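Local coordinates for glycine betaine/carnitine/choline ABC transporter (Staphylococcus aureus subsp. aureus Mu50, PDB 3O66), which probably serves as the substrate-binding component of an ABC importer that takes up glycine betaine, carnitine or choline, at residues Ala117-Lys122 / Leu180-Leu185; Ser134-His139 / Phe168-Val173; Leu143-Asp148 / Leu190-Gly195; Met176-Val181 / Leu194-Asp199. All coordinates share one frame; numbering follows the deposited sequence. Where two conformers were deposited one is given.

All four contacts belong to the lobe built on the mixed sheet of strands 172-176, 144-148, 192-196, 116-120 and 208-209, and all are mainly buried. Interaction 3 is the central pairing of that sheet: two parallel strands zipped by hydrogen bonds and finished by a salt bridge at one end. Interactions 1 and 4 share Leu-180 and Val-181 and bring helix 181-186 and the turn before it against strands 116-120 and 192-196; both are apolar, but interaction 4 has exposed Tyr-196 by a bound acetate. Interaction 2, out at the edge strand, about 26 Å from the centre of the chain, packs buried phenylalanines beside an exposed alanine, Ala-137.

Interaction 1. Residues Ala117-Lys122 / Leu180-Leu185; sequences AFMVTK and LVYDAL
The one aromatic ring that carries this contact, that of Tyr-182, has a methyl group on one face and selenium at its edge. The methyl comes from its own helix: Val-181 CG2 sits over the ring centre, 3.9 Å above the plane. At the edge, close to the ring plane, stands the selenium of selenomethionine Met-119, with SE 3.7 Å from Tyr-182 CE1 and almost as near to CD1. The line from SE to the ring centroid runs 80° off the normal, so this is an edge-on Met-aromatic contact, the two side chains crossing obliquely. Met-119 reaches there from strand 116-120 with CG in the crowded position between its backbone N and carbonyl carbon (chi1 58°), and a bend at chi3 turns the methyl end.

Leu-185, one helical turn on from Val-181, supplies the largest single share of the buried surface. Its CG is anti to the backbone N (chi1 -156°), and CD2 drops onto the strand, 3.4 Å from Met-119 O and 3.8 Å from Met-119 CG. At the far end, Thr-121 CG2 lies 3.5 Å from Leu-185 O, while Thr-121 OG1 caps Thr-124 N at the start of helix 122-128.

This is a helix packed on one face of the lobe's sheet. It rests on van der Waals and Met-aromatic contacts, with two methyls on carbonyl oxygens and no polar bond between the segments. Tyr-182 OH bonds to Tyr-196 N, holding the ring tip while selenium lies at its edge and the methyl over one face, which should leave the ring little freedom to tilt.

Interaction 2. Residues Ser134-His139 / Phe168-Val173; sequences SDLAKH and FDFGTV
Phe-168 and Phe-170 meet the 3-10 segment 134-136 and Ala-137 just after it in two different ways, one by its face and the other by its edge. Phe-168 turns a face to the chain at Ala-137: CA of that alanine stands 3.5 Å above the ring plane, offset toward the rim, and makes a CH-pi contact 24° off the ring normal. Ala-137 CB lies alongside, 3.6 Å from Phe-168 CD2. Toward the ring tip, Leu-136 CB comes within 3.8 Å of Phe-168 CZ. The crowded chi1 of Phe-168 (61°), with CG between backbone N and carbonyl carbon, stands the ring up against this turn. Leu-136 has its CG anti to the carbonyl carbon, and its CD1 branch goes to the second phenylalanine, meeting Phe-170 at the ring edge, 4.0 Å from CZ, with the two side chains crossing obliquely.

The backbone bond from Ala-137 N to Ser-134 O closes the turn that faces Phe-168. The loop after helix 122-128 thus closes the edge of the sheet beyond strand 172-176, packing on the lead-in to that outermost strand. Leu-136 and Phe-170 both continue inward to Val-192 of strand 192-196, and Phe-170 also packs on Leu-145 of strand 144-148.

Interaction 3. Residues Leu143-Asp148 / Leu190-Gly195; sequences LRLGMD and LDVALG
Arg-144 and Asp-191 both place CG anti to the carbonyl carbon, beside the backbone N (chi1 -59° in Arg-144), and a bend at chi3 of -64° folds the arginine chain back so that its guanidinium meets the carboxylate side-on. NE goes to Asp-191 OD2 at 3.1 Å and NH2 to OD1 at 3.0 Å, both bonds almost perfectly straight. The oxygens lie in the guanidinium plane, yet the nitrogens come at them from above the carboxylate plane, the guanidinium and carboxylate planes being 51° apart. OD2 takes a further bond on its anti lone pair from Arg-144 N, at 2.8 Å. One face of the guanidinium is covered by the backbone of Leu-190.

From this salt bridge the strands run on in parallel. Arg-144 O accepts both Asp-191 N and Val-192 N; Gly-146 N then bonds to Val-192 O (2.9 Å) and Leu-194 N to Gly-146 O (2.8 Å), the latter nearly along the C=O axis. Beyond that a water takes over, accepting from Asp-148 N and donating to Leu-194 O.

The two sheet faces differ. On that of Leu-145 and Val-192, Leu-145 CD1 packs 3.7 Å from Val-192 CG1. On the other, where glycine leaves the backbone bare, Leu-190 CD1 comes down to 3.6 Å from Gly-146 CA.

In this alpha/beta lobe, strand 172-176, helix 181-186 and strand 192-196 form a beta-alpha-beta crossover that leaves 144-148 between the two strands. Strand 116-120 flanks 192-196. Phe-118 covers the Leu-145 face, while helix 181-186 covers the opposite one through Val-181 and Leu-185 on Ala-193.

Interaction 4. Residues Met176-Val181 / Leu194-Asp199; sequences MQIGLV and LGYSTD. With ACT (acetate ion), chain D.
Met-176 closes strand 172-176, its backbone paired with Met-147, and the chain then leaves the sheet. Gln-177 starts a tight turn by accepting Leu-180 N on its carbonyl oxygen, and Ile-178 O in the same way accepts Val-181 N. Ile-178 is the main contact residue. With CG1 anti to its backbone N (chi1 -178°), it pushes CD1 over the strand backbone, only 3.1 Å from Leu-194 O and 3.6 Å from Gly-195 CA. Its CG1 meets the Tyr-196 ring, 3.9 Å from CD2, obliquely and with the two side chains crossing at about a right angle. Val-181, at the start of helix 181-186, adds CG2 at 4.0 Å from Gly-195 CA, so both branched side chains lie on the glycine, which has no side chain to hold them off.

From Tyr-196 the chain makes a type I turn to Asp-199, the N-cap of helix 200-204 and salt-bridged to Arg-201. An acetate, probably from the crystallisation liquor, sits by it. Thr-198 OG1 lies 2.6 Å from acetate O and within hydrogen-bonding reach of Glu-20 OE1, from helix 19-35; one hydroxyl proton cannot serve both. Acetate O also lies 3.3 Å from Tyr-196 CB.

The contact itself is methyl and methylene groups on strand backbone and the Tyr-196 ring; the polar acetate site lies beside it on turn 196-199. The closeness of acetate and Glu-20 to one hydroxyl may favour a proton on one of the two carboxylates, and the place is consistent with the ligand cleft between the lobes of substrate-binding proteins of the periplasmic-binding-protein fold.

Interaction 1. Residues Ala117-Lys122 / Leu180-Leu185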
# COMPACT_ATOMS: atom_id res chain seq x y z
N ALA A 117 0.07 9.89 4.62
CA ALA A 117 0.85 10.07 5.82
C ALA A 117 1.60 11.38 5.71
O ALA A 117 2.08 11.73 4.63
CB ALA A 117 1.86 8.90 6.00
N PHE A 118 1.73 12.06 6.83
CA PHE A 118 2.52 13.27 6.92
C PHE A 118 3.97 12.90 7.02
O PHE A 118 4.32 11.94 7.72
CB PHE A 118 2.12 14.13 8.13
CG PHE A 118 0.74 14.71 8.00
CD1 PHE A 118 0.54 15.88 7.29
CD2 PHE A 118 -0.36 14.01 8.48
CE1 PHE A 118 -0.75 16.41 7.13
CE2 PHE A 118 -1.67 14.51 8.31
CZ PHE A 118 -1.85 15.71 7.63
N MSE A 119 4.81 13.66 6.33
CA MSE A 119 6.23 13.32 6.26
C MSE A 119 7.08 14.57 6.13
O MSE A 119 6.60 15.62 5.64
CB MSE A 119 6.54 12.31 5.16
CG MSE A 119 6.10 12.79 3.77
SE MSE A 119 6.29 11.39 2.42
CE MSE A 119 4.86 10.22 3.07
N VAL A 120 8.31 14.44 6.62
CA VAL A 120 9.26 15.56 6.69
C VAL A 120 10.64 15.08 6.29
O VAL A 120 10.86 13.85 6.19
CB VAL A 120 9.30 16.20 8.10
CG1 VAL A 120 7.93 16.73 8.47
CG2 VAL A 120 9.89 15.20 9.20
N THR A 121 11.58 15.99 6.09
CA THR A 121 12.97 15.57 5.88
C THR A 121 13.60 15.13 7.23
O THR A 121 13.11 15.51 8.30
CB THR A 121 13.86 16.69 5.36
OG1 THR A 121 13.89 17.75 6.35
CG2 THR A 121 13.39 17.22 3.94
N LYS A 122 14.72 14.43 7.16
CA LYS A 122 15.48 14.09 8.37
C LYS A 122 15.97 15.33 9.12
O LYS A 122 15.96 15.35 10.34
CB LYS A 122 16.63 13.13 8.06
CG LYS A 122 17.74 13.71 7.19
CD LYS A 122 18.96 12.80 7.18
CE LYS A 122 19.83 13.07 5.96
NZ LYS A 122 18.97 13.18 4.75
N LEU A 180 4.39 15.10 -6.81
CA LEU A 180 5.42 16.13 -6.69
C LEU A 180 5.79 16.58 -5.25
O LEU A 180 6.74 17.36 -5.09
CB LEU A 180 5.04 17.35 -7.53
CG LEU A 180 4.90 17.12 -9.04
CD1 LEU A 180 4.77 18.47 -9.78
CD2 LEU A 180 6.09 16.33 -9.56
N VAL A 181 5.08 16.08 -4.22
CA VAL A 181 5.33 16.51 -2.84
C VAL A 181 6.68 16.03 -2.29
O VAL A 181 7.29 16.73 -1.47
CB VAL A 181 4.15 16.13 -1.84
CG1 VAL A 181 2.83 16.69 -2.34
CG2 VAL A 181 4.09 14.62 -1.55
N TYR A 182 7.18 14.88 -2.79
CA TYR A 182 8.45 14.31 -2.30
C TYR A 182 9.62 15.18 -2.68
O TYR A 182 10.45 15.51 -1.82
CB TYR A 182 8.66 12.86 -2.77
CG TYR A 182 7.38 12.08 -2.61
CD1 TYR A 182 6.98 11.61 -1.34
CD2 TYR A 182 6.55 11.88 -3.71
CE1 TYR A 182 5.78 10.93 -1.19
CE2 TYR A 182 5.35 11.19 -3.58
CZ TYR A 182 4.96 10.72 -2.33
OH TYR A 182 3.74 10.07 -2.28
N ASP A 183 9.68 15.58 -3.94
CA ASP A 183 10.74 16.48 -4.39
C ASP A 183 10.60 17.89 -3.82
O ASP A 183 11.60 18.54 -3.51
CB ASP A 183 10.81 16.49 -5.91
CG ASP A 183 11.28 15.17 -6.48
OD1 ASP A 183 12.29 14.63 -6.00
OD2 ASP A 183 10.63 14.64 -7.40
N ALA A 184 9.36 18.36 -3.64
CA ALA A 184 9.12 19.68 -3.04
C ALA A 184 9.61 19.70 -1.57
O ALA A 184 10.16 20.69 -1.07
CB ALA A 184 7.63 20.03 -3.14
N LEU A 185 9.45 18.58 -0.89
CA LEU A 185 10.01 18.43 0.47
C LEU A 185 11.55 18.34 0.42
O LEU A 185 12.26 19.01 1.19
CB LEU A 185 9.39 17.20 1.12
CG LEU A 185 9.27 16.97 2.61
CD1 LEU A 185 8.67 18.16 3.39
CD2 LEU A 185 8.49 15.65 2.84

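Interaction 2. Residues Ser134-His139 / Phe168-Val173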
# COMPACT_ATOMS: atom_id res chain seq x y z
N SER A 134 0.97 14.62 15.95
CA SER A 134 0.81 15.57 17.07
C SER A 134 2.10 16.38 17.39
O SER A 134 2.01 17.51 17.82
CB SER A 134 0.25 14.87 18.32
OG SER A 134 -1.10 14.43 18.10
N ASP A 135 3.28 15.80 17.18
CA ASP A 135 4.54 16.54 17.42
C ASP A 135 4.64 17.84 16.60
O ASP A 135 5.37 18.77 16.96
CB ASP A 135 5.75 15.65 17.17
CG ASP A 135 5.89 14.55 18.19
OD1 ASP A 135 5.43 14.71 19.34
OD2 ASP A 135 6.49 13.51 17.86
N LEU A 136 3.87 17.93 15.53
CA LEU A 136 3.82 19.15 14.73
C LEU A 136 3.10 20.33 15.41
O LEU A 136 3.32 21.48 15.02
CB LEU A 136 3.14 18.89 13.39
CG LEU A 136 3.83 17.93 12.43
CD1 LEU A 136 2.89 17.54 11.29
CD2 LEU A 136 5.12 18.54 11.88
N ALA A 137 2.25 20.03 16.41
CA ALA A 137 1.33 21.04 16.98
C ALA A 137 1.99 22.38 17.31
O ALA A 137 1.46 23.43 16.92
CB ALA A 137 0.61 20.51 18.19
N LYS A 138 3.12 22.36 18.02
CA LYS A 138 3.76 23.62 18.50
C LYS A 138 4.30 24.47 17.35
O LYS A 138 4.51 25.68 17.51
CB LYS A 138 4.95 23.34 19.41
CG LYS A 138 4.66 22.99 20.84
CD LYS A 138 6.01 22.83 21.57
CE LYS A 138 5.87 22.02 22.84
NZ LYS A 138 5.29 22.86 23.90
N HIS A 139 4.55 23.83 16.22
CA HIS A 139 5.41 24.40 15.18
C HIS A 139 4.68 24.69 13.89
O HIS A 139 5.21 25.37 13.01
CB HIS A 139 6.55 23.43 14.87
CG HIS A 139 7.28 22.97 16.09
ND1 HIS A 139 7.99 23.83 16.90
CD2 HIS A 139 7.40 21.74 16.66
CE1 HIS A 139 8.52 23.16 17.91
NE2 HIS A 139 8.17 21.89 17.79
N PHE A 168 -4.63 21.74 15.23
CA PHE A 168 -3.68 22.75 14.76
C PHE A 168 -3.76 22.97 13.24
O PHE A 168 -4.40 22.18 12.53
CB PHE A 168 -2.24 22.44 15.22
CG PHE A 168 -1.70 21.13 14.70
CD1 PHE A 168 -1.13 21.05 13.43
CD2 PHE A 168 -1.72 19.98 15.49
CE1 PHE A 168 -0.62 19.85 12.94
CE2 PHE A 168 -1.19 18.76 15.02
CZ PHE A 168 -0.66 18.69 13.74
N ASP A 169 -3.15 24.04 12.76
CA ASP A 169 -3.11 24.27 11.33
C ASP A 169 -1.78 24.82 10.86
O ASP A 169 -0.89 25.11 11.66
CB ASP A 169 -4.35 25.06 10.83
CG ASP A 169 -4.23 26.57 10.99
OD1 ASP A 169 -3.43 27.05 11.81
OD2 ASP A 169 -4.99 27.28 10.27
N PHE A 170 -1.62 24.91 9.55
CA PHE A 170 -0.34 25.24 9.00
C PHE A 170 -0.24 26.68 8.59
O PHE A 170 -1.25 27.31 8.23
CB PHE A 170 -0.02 24.29 7.86
CG PHE A 170 0.37 22.92 8.33
CD1 PHE A 170 1.71 22.62 8.59
CD2 PHE A 170 -0.59 21.94 8.55
CE1 PHE A 170 2.08 21.37 9.04
CE2 PHE A 170 -0.23 20.69 9.00
CZ PHE A 170 1.09 20.40 9.24
N GLY A 171 0.97 27.22 8.63
CA GLY A 171 1.20 28.63 8.28
C GLY A 171 0.88 28.89 6.82
O GLY A 171 0.30 29.92 6.49
N THR A 172 1.27 27.94 5.98
CA THR A 172 0.99 27.95 4.54
C THR A 172 0.52 26.55 4.14
O THR A 172 1.05 25.55 4.63
CB THR A 172 2.28 28.28 3.74
OG1 THR A 172 2.82 29.52 4.23
CG2 THR A 172 1.99 28.40 2.20
N VAL A 173 -0.49 26.48 3.27
CA VAL A 173 -0.87 25.21 2.63
C VAL A 173 -0.76 25.33 1.10
O VAL A 173 -1.06 26.37 0.53
CB VAL A 173 -2.30 24.68 3.03
CG1 VAL A 173 -2.36 24.34 4.51
CG2 VAL A 173 -3.35 25.65 2.68

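Interaction 3. Residues Leu143-Asp148 / Leu190-Gly195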
# COMPACT_ATOMS: atom_id res chain seq x y z
N LEU A 143 5.09 26.55 9.55
CA LEU A 143 5.50 25.53 8.56
C LEU A 143 4.67 25.57 7.27
O LEU A 143 3.53 25.99 7.29
CB LEU A 143 5.44 24.12 9.18
CG LEU A 143 6.42 23.86 10.35
CD1 LEU A 143 6.25 22.45 10.95
CD2 LEU A 143 7.87 24.09 9.93
N ARG A 144 5.27 25.12 6.16
CA ARG A 144 4.60 25.00 4.86
C ARG A 144 4.20 23.52 4.64
O ARG A 144 5.08 22.63 4.63
CB ARG A 144 5.55 25.47 3.73
CG ARG A 144 6.03 26.92 3.86
CD ARG A 144 7.30 27.18 3.02
NE ARG A 144 8.41 26.39 3.53
CZ ARG A 144 9.57 26.22 2.89
NH1 ARG A 144 9.79 26.81 1.73
NH2 ARG A 144 10.53 25.46 3.43
N LEU A 145 2.89 23.28 4.50
CA LEU A 145 2.32 21.96 4.13
C LEU A 145 1.98 21.85 2.62
O LEU A 145 1.33 22.73 2.07
CB LEU A 145 1.06 21.66 4.94
CG LEU A 145 0.31 20.33 4.67
CD1 LEU A 145 1.18 19.10 5.01
CD2 LEU A 145 -1.00 20.30 5.47
N GLY A 146 2.41 20.76 1.99
CA GLY A 146 1.97 20.38 0.63
C GLY A 146 1.09 19.14 0.74
O GLY A 146 1.44 18.21 1.47
N MSE A 147 -0.05 19.13 0.03
CA MSE A 147 -0.93 17.95 -0.00
C MSE A 147 -1.53 17.79 -1.40
O MSE A 147 -1.54 18.75 -2.17
CB MSE A 147 -2.06 18.10 1.04
CG MSE A 147 -3.06 19.15 0.68
SE MSE A 147 -2.38 20.90 1.16
CE MSE A 147 -3.51 21.10 2.77
N ASP A 148 -2.04 16.60 -1.72
CA ASP A 148 -2.81 16.41 -2.95
C ASP A 148 -3.95 17.43 -3.02
O ASP A 148 -4.64 17.66 -2.03
CB ASP A 148 -3.44 15.02 -3.02
CG ASP A 148 -4.14 14.78 -4.34
OD1 ASP A 148 -3.45 14.55 -5.36
OD2 ASP A 148 -5.37 14.88 -4.38
N LEU A 190 8.74 22.73 0.73
CA LEU A 190 7.78 22.43 1.77
C LEU A 190 8.53 22.05 3.06
O LEU A 190 9.68 21.62 3.00
CB LEU A 190 6.90 21.22 1.38
CG LEU A 190 6.06 21.31 0.11
CD1 LEU A 190 5.43 19.97 -0.16
CD2 LEU A 190 5.01 22.43 0.24
N ASP A 191 7.86 22.17 4.20
CA ASP A 191 8.40 21.65 5.45
C ASP A 191 7.76 20.31 5.79
O ASP A 191 8.39 19.47 6.45
CB ASP A 191 8.17 22.65 6.56
CG ASP A 191 8.82 24.01 6.27
OD1 ASP A 191 10.05 24.05 6.02
OD2 ASP A 191 8.09 25.02 6.26
N VAL A 192 6.51 20.14 5.37
CA VAL A 192 5.71 18.94 5.64
C VAL A 192 4.89 18.61 4.37
O VAL A 192 4.36 19.53 3.69
CB VAL A 192 4.74 19.18 6.84
CG1 VAL A 192 3.95 17.91 7.17
CG2 VAL A 192 5.48 19.66 8.06
N ALA A 193 4.77 17.31 4.06
CA ALA A 193 4.00 16.85 2.92
C ALA A 193 3.04 15.77 3.42
O ALA A 193 3.39 14.99 4.33
CB ALA A 193 4.92 16.27 1.83
N LEU A 194 1.84 15.76 2.86
CA LEU A 194 0.96 14.60 3.02
C LEU A 194 1.17 13.73 1.78
O LEU A 194 0.66 14.04 0.69
CB LEU A 194 -0.49 15.06 3.14
CG LEU A 194 -1.48 13.91 3.42
CD1 LEU A 194 -1.23 13.22 4.80
CD2 LEU A 194 -2.85 14.50 3.34
N GLY A 195 1.92 12.65 1.93
CA GLY A 195 2.37 11.82 0.77
C GLY A 195 1.82 10.42 0.95
O GLY A 195 1.07 10.19 1.87
O HOH W 1 -1.96 14.40 0.02

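Interaction 4. Residues Met176-Val181 / Leu194-Asp199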
# COMPACT_ATOMS: atom_id res chain seq x y z
N MSE A 176 -1.55 20.46 -4.39
CA MSE A 176 -0.73 20.20 -5.58
C MSE A 176 -0.82 18.74 -6.00
O MSE A 176 -1.54 17.98 -5.39
CB MSE A 176 0.75 20.55 -5.29
CG MSE A 176 1.30 19.82 -4.03
SE MSE A 176 2.99 20.54 -3.44
CE MSE A 176 4.15 19.76 -4.78
N GLN A 177 -0.10 18.35 -7.05
CA GLN A 177 -0.01 16.94 -7.45
C GLN A 177 0.76 16.14 -6.42
O GLN A 177 1.91 16.46 -6.11
CB GLN A 177 0.74 16.81 -8.78
CG GLN A 177 -0.03 17.17 -10.01
CD GLN A 177 0.51 16.44 -11.23
OE1 GLN A 177 1.67 16.64 -11.63
NE2 GLN A 177 -0.32 15.57 -11.82
N ILE A 178 0.12 15.09 -5.91
CA ILE A 178 0.70 14.25 -4.87
C ILE A 178 2.08 13.73 -5.30
O ILE A 178 3.03 13.68 -4.50
CB ILE A 178 -0.31 13.11 -4.47
CG1 ILE A 178 0.22 12.24 -3.34
CG2 ILE A 178 -0.60 12.23 -5.66
CD1 ILE A 178 0.67 12.96 -2.20
N GLY A 179 2.21 13.38 -6.57
CA GLY A 179 3.46 12.88 -7.15
C GLY A 179 4.66 13.80 -6.96
O GLY A 179 5.80 13.34 -6.93
N LEU A 180 4.39 15.10 -6.81
CA LEU A 180 5.42 16.13 -6.69
C LEU A 180 5.79 16.58 -5.25
O LEU A 180 6.74 17.36 -5.09
CB LEU A 180 5.04 17.35 -7.53
CG LEU A 180 4.90 17.12 -9.04
CD1 LEU A 180 4.77 18.47 -9.78
CD2 LEU A 180 6.09 16.33 -9.56
N VAL A 181 5.08 16.08 -4.22
CA VAL A 181 5.33 16.51 -2.84
C VAL A 181 6.68 16.03 -2.29
O VAL A 181 7.29 16.73 -1.47
CB VAL A 181 4.15 16.13 -1.84
CG1 VAL A 181 2.83 16.69 -2.34
CG2 VAL A 181 4.09 14.62 -1.55
N LEU A 194 1.84 15.76 2.86
CA LEU A 194 0.96 14.60 3.02
C LEU A 194 1.17 13.73 1.78
O LEU A 194 0.66 14.04 0.69
CB LEU A 194 -0.49 15.06 3.14
CG LEU A 194 -1.48 13.91 3.42
CD1 LEU A 194 -1.23 13.22 4.80
CD2 LEU A 194 -2.85 14.50 3.34
N GLY A 195 1.92 12.65 1.93
CA GLY A 195 2.37 11.82 0.77
C GLY A 195 1.82 10.42 0.95
O GLY A 195 1.07 10.19 1.87
N TYR A 196 2.16 9.50 0.06
CA TYR A 196 1.83 8.10 0.28
C TYR A 196 2.97 7.42 1.03
O TYR A 196 4.15 7.65 0.70
CB TYR A 196 1.63 7.39 -1.06
CG TYR A 196 0.28 7.60 -1.67
CD1 TYR A 196 -0.87 7.01 -1.08
CD2 TYR A 196 0.12 8.34 -2.83
CE1 TYR A 196 -2.13 7.18 -1.65
CE2 TYR A 196 -1.14 8.51 -3.41
CZ TYR A 196 -2.25 7.94 -2.82
OH TYR A 196 -3.48 8.11 -3.40
N SER A 197 2.63 6.58 1.99
CA SER A 197 3.63 6.05 2.94
C SER A 197 4.60 5.01 2.37
O SER A 197 5.53 4.62 3.07
CB SER A 197 2.90 5.45 4.15
OG SER A 197 2.10 4.36 3.69
N THR A 198 4.40 4.55 1.13
CA THR A 198 5.35 3.59 0.56
C THR A 198 6.13 4.13 -0.64
O THR A 198 6.84 3.37 -1.32
CB THR A 198 4.69 2.26 0.12
OG1 THR A 198 3.68 2.53 -0.85
CG2 THR A 198 4.15 1.47 1.29
N ASP A 199 5.98 5.43 -0.93
CA ASP A 199 6.64 5.99 -2.11
C ASP A 199 8.16 5.76 -2.04
O ASP A 199 8.78 6.01 -1.00
CB ASP A 199 6.29 7.48 -2.32
CG ASP A 199 6.72 7.97 -3.68
OD1 ASP A 199 5.87 7.97 -4.60
OD2 ASP A 199 7.93 8.29 -3.84
C ACT D . 3.34 4.73 -3.33
O ACT D . 2.91 4.60 -2.14
OXT ACT D . 3.97 3.77 -3.84
CH3 ACT D . 3.08 6.00 -4.10